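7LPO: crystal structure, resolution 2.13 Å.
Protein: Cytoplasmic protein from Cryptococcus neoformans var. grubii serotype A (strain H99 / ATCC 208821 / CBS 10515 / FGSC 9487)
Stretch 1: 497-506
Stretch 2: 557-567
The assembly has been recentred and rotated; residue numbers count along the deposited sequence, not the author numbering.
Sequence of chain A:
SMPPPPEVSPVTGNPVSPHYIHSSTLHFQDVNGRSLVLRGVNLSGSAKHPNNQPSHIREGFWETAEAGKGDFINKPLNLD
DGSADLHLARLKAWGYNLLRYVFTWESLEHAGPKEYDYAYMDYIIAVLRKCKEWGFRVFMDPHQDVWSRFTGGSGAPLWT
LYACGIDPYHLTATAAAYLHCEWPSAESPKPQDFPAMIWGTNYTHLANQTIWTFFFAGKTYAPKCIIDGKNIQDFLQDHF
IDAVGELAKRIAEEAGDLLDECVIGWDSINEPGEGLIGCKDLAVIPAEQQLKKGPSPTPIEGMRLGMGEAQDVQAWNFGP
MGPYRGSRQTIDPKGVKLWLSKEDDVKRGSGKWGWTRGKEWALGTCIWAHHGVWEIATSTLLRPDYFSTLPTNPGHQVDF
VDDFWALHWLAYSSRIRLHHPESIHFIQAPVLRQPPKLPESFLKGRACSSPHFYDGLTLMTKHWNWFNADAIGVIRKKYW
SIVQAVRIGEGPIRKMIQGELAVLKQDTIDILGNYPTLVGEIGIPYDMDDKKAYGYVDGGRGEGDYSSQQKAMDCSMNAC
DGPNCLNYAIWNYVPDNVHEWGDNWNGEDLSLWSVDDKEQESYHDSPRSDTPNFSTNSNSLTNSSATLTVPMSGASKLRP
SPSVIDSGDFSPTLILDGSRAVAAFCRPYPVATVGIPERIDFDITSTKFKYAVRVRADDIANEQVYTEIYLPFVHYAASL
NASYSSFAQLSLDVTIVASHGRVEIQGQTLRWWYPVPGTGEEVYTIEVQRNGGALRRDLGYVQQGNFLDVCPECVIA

Stretch 1 497-506: IQGELAVLKQ
Stretch 2 (557-567) MNACDGPNCLN

Residues 497-506 lie within a continuous α-helix (phi/psi near -65/-36), with i+4 to i hydrogen bonds such as A502 N to Q498 O (3.1 Å). Stretch 2 enters as helix and then turns: D561 adopts -97/-133, G562 55/-141 and C565 50/54, while L566 N donates a hydrogen bond to C560 O (2.9 Å). The CA atoms of the two stretches come nearest at Q498 and A559 (3.8 Å); farther along, A502 CA lies 6.0 Å from N564 CA. The contact buries 539 Å².

N564, chi1 m and chi2 -31°, points toward the helix. Its ND2 donates to Q498 O (3.0 Å) and to A559 O of its own stretch (2.8 Å), so one amide both ties the loop to the helix of stretch 1 and braces its own stretch. Q498, extended (t, t, chi3 92°), reaches along stretch 2, and its NE2 donates to N558 O (3.0 Å). G562 suits its place: its phi is positive, and an ideal CB would fall 2.4 Å from Q498 CD.

The small A559 admits close apolar packing, its CB 3.7 Å from both I497 CG2 and L501 CD2. L501 (m, m) also sets CD1 4.0 Å from L566 CD1 (L566 m, t). One helical turn on, K505 (chi1 -148°, chi2 and chi3 t, chi4 -149°) extends its NZ to N564 O (2.9 Å); a water bridges K505 NZ (2.7 Å) and P563 O (3.2 Å).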

# COMPACT_ATOMS: atom_id res chain seq x y z
N ILE A 497 -2.80 16.39 10.79
CA ILE A 497 -2.83 15.17 9.99
C ILE A 497 -4.16 15.03 9.27
O ILE A 497 -4.22 14.62 8.11
CB ILE A 497 -2.50 13.95 10.87
CG1 ILE A 497 -1.12 14.16 11.48
CG2 ILE A 497 -2.56 12.66 10.04
CD1 ILE A 497 -0.41 12.92 11.93
N GLN A 498 -5.25 15.40 9.94
CA GLN A 498 -6.54 15.42 9.25
C GLN A 498 -6.51 16.38 8.07
O GLN A 498 -7.13 16.12 7.03
CB GLN A 498 -7.64 15.80 10.24
CG GLN A 498 -9.03 15.62 9.71
CD GLN A 498 -10.08 15.92 10.75
OE1 GLN A 498 -10.55 17.05 10.86
NE2 GLN A 498 -10.45 14.92 11.55
N GLY A 499 -5.80 17.50 8.21
CA GLY A 499 -5.64 18.41 7.09
C GLY A 499 -4.85 17.81 5.94
O GLY A 499 -5.13 18.09 4.77
N GLU A 500 -3.86 16.97 6.26
CA GLU A 500 -3.12 16.29 5.20
C GLU A 500 -4.02 15.36 4.40
O GLU A 500 -3.92 15.29 3.17
CB GLU A 500 -1.93 15.53 5.79
CG GLU A 500 -0.80 16.41 6.29
CD GLU A 500 0.43 15.60 6.68
OE1 GLU A 500 0.49 15.10 7.82
OE2 GLU A 500 1.35 15.47 5.85
N LEU A 501 -4.89 14.61 5.07
CA LEU A 501 -5.78 13.73 4.33
C LEU A 501 -6.76 14.53 3.47
O LEU A 501 -7.19 14.05 2.42
CB LEU A 501 -6.54 12.81 5.29
CG LEU A 501 -5.89 11.51 5.74
CD1 LEU A 501 -5.67 10.59 4.56
CD2 LEU A 501 -4.57 11.78 6.47
N ALA A 502 -7.12 15.73 3.91
CA ALA A 502 -8.02 16.57 3.11
C ALA A 502 -7.36 17.00 1.81
O ALA A 502 -8.04 17.17 0.79
CB ALA A 502 -8.46 17.79 3.92
N VAL A 503 -6.03 17.19 1.82
CA VAL A 503 -5.32 17.56 0.60
C VAL A 503 -5.41 16.44 -0.43
O VAL A 503 -5.60 16.68 -1.63
CB VAL A 503 -3.86 17.91 0.93
CG1 VAL A 503 -3.01 17.98 -0.34
CG2 VAL A 503 -3.79 19.23 1.70
N LEU A 504 -5.27 15.19 0.02
CA LEU A 504 -5.35 14.08 -0.91
C LEU A 504 -6.76 13.93 -1.47
O LEU A 504 -6.93 13.62 -2.66
CB LEU A 504 -4.93 12.78 -0.23
CG LEU A 504 -3.47 12.64 0.20
CD1 LEU A 504 -3.29 11.24 0.78
CD2 LEU A 504 -2.53 12.87 -0.95
N LYS A 505 -7.78 14.11 -0.63
CA LYS A 505 -9.15 14.12 -1.12
C LYS A 505 -9.32 15.17 -2.21
O LYS A 505 -9.97 14.92 -3.23
CB LYS A 505 -10.12 14.37 0.04
CG LYS A 505 -11.47 13.70 -0.11
CD LYS A 505 -12.34 13.93 1.14
CE LYS A 505 -13.80 13.56 0.91
NZ LYS A 505 -14.74 14.40 1.73
N GLN A 506 -8.70 16.34 -2.02
CA GLN A 506 -8.86 17.43 -2.97
C GLN A 506 -8.16 17.15 -4.30
O GLN A 506 -8.65 17.57 -5.35
CB GLN A 506 -8.35 18.73 -2.35
CG GLN A 506 -8.61 19.98 -3.17
CD GLN A 506 -10.09 20.34 -3.25
OE1 GLN A 506 -10.86 20.05 -2.34
NE2 GLN A 506 -10.48 20.97 -4.35
N MET A 557 -6.50 7.40 12.32
CA MET A 557 -7.88 7.06 12.02
C MET A 557 -8.79 8.30 12.10
O MET A 557 -9.70 8.47 11.27
CB MET A 557 -8.38 5.98 12.98
CG MET A 557 -7.76 4.61 12.78
SD MET A 557 -8.06 3.95 11.12
CE MET A 557 -6.47 4.25 10.35
N ASN A 558 -8.59 9.15 13.10
CA ASN A 558 -9.36 10.39 13.17
C ASN A 558 -9.15 11.24 11.92
O ASN A 558 -10.06 11.96 11.51
CB ASN A 558 -8.98 11.18 14.42
CG ASN A 558 -9.72 12.52 14.53
OD1 ASN A 558 -10.92 12.57 14.75
ND2 ASN A 558 -8.98 13.62 14.38
N ALA A 559 -7.99 11.13 11.29
CA ALA A 559 -7.69 11.96 10.13
C ALA A 559 -8.57 11.57 8.94
O ALA A 559 -8.82 12.40 8.06
CB ALA A 559 -6.21 11.85 9.77
N CYS A 560 -9.05 10.33 8.91
CA CYS A 560 -10.00 9.91 7.89
C CYS A 560 -11.44 10.23 8.26
O CYS A 560 -12.34 10.01 7.44
CB CYS A 560 -9.85 8.40 7.63
SG CYS A 560 -8.17 7.95 7.19
N ASP A 561 -11.67 10.75 9.46
CA ASP A 561 -12.99 11.18 9.90
C ASP A 561 -13.10 12.70 9.68
O ASP A 561 -12.72 13.15 8.60
CB ASP A 561 -13.20 10.74 11.35
CG ASP A 561 -13.46 9.25 11.50
OD1 ASP A 561 -13.64 8.57 10.47
OD2 ASP A 561 -13.49 8.77 12.66
N GLY A 562 -13.57 13.49 10.64
CA GLY A 562 -13.73 14.90 10.43
C GLY A 562 -14.60 15.17 9.23
O GLY A 562 -15.58 14.46 8.98
N PRO A 563 -14.25 16.19 8.45
CA PRO A 563 -14.97 16.44 7.20
C PRO A 563 -14.56 15.53 6.06
O PRO A 563 -15.19 15.57 5.00
CB PRO A 563 -14.62 17.90 6.88
CG PRO A 563 -13.20 18.04 7.43
CD PRO A 563 -13.21 17.21 8.70
N ASN A 564 -13.51 14.71 6.24
CA ASN A 564 -13.01 13.90 5.14
C ASN A 564 -13.93 12.71 4.88
O ASN A 564 -14.24 12.41 3.73
CB ASN A 564 -11.58 13.43 5.45
CG ASN A 564 -10.60 14.59 5.54
OD1 ASN A 564 -10.77 15.61 4.88
ND2 ASN A 564 -9.56 14.44 6.35
N CYS A 565 -14.35 12.01 5.94
CA CYS A 565 -15.27 10.87 5.83
C CYS A 565 -14.81 9.87 4.76
O CYS A 565 -15.56 9.48 3.87
CB CYS A 565 -16.69 11.36 5.54
SG CYS A 565 -17.45 12.32 6.89
N LEU A 566 -13.57 9.41 4.90
CA LEU A 566 -12.90 8.69 3.84
C LEU A 566 -13.10 7.18 3.93
O LEU A 566 -13.33 6.61 5.00
CB LEU A 566 -11.40 8.99 3.86
CG LEU A 566 -10.93 10.27 3.17
CD1 LEU A 566 -9.51 10.61 3.63
CD2 LEU A 566 -10.98 10.11 1.66
N ASN A 567 -13.01 6.54 2.76
CA ASN A 567 -12.81 5.11 2.67
C ASN A 567 -11.33 4.80 2.91
O ASN A 567 -10.45 5.61 2.60
CB ASN A 567 -13.23 4.60 1.29
CG ASN A 567 -14.61 5.08 0.89
OD1 ASN A 567 -15.63 4.66 1.45
ND2 ASN A 567 -14.66 5.96 -0.10
O HOH W 1 -12.64 14.57 13.69
O HOH W 2 -14.86 17.07 2.16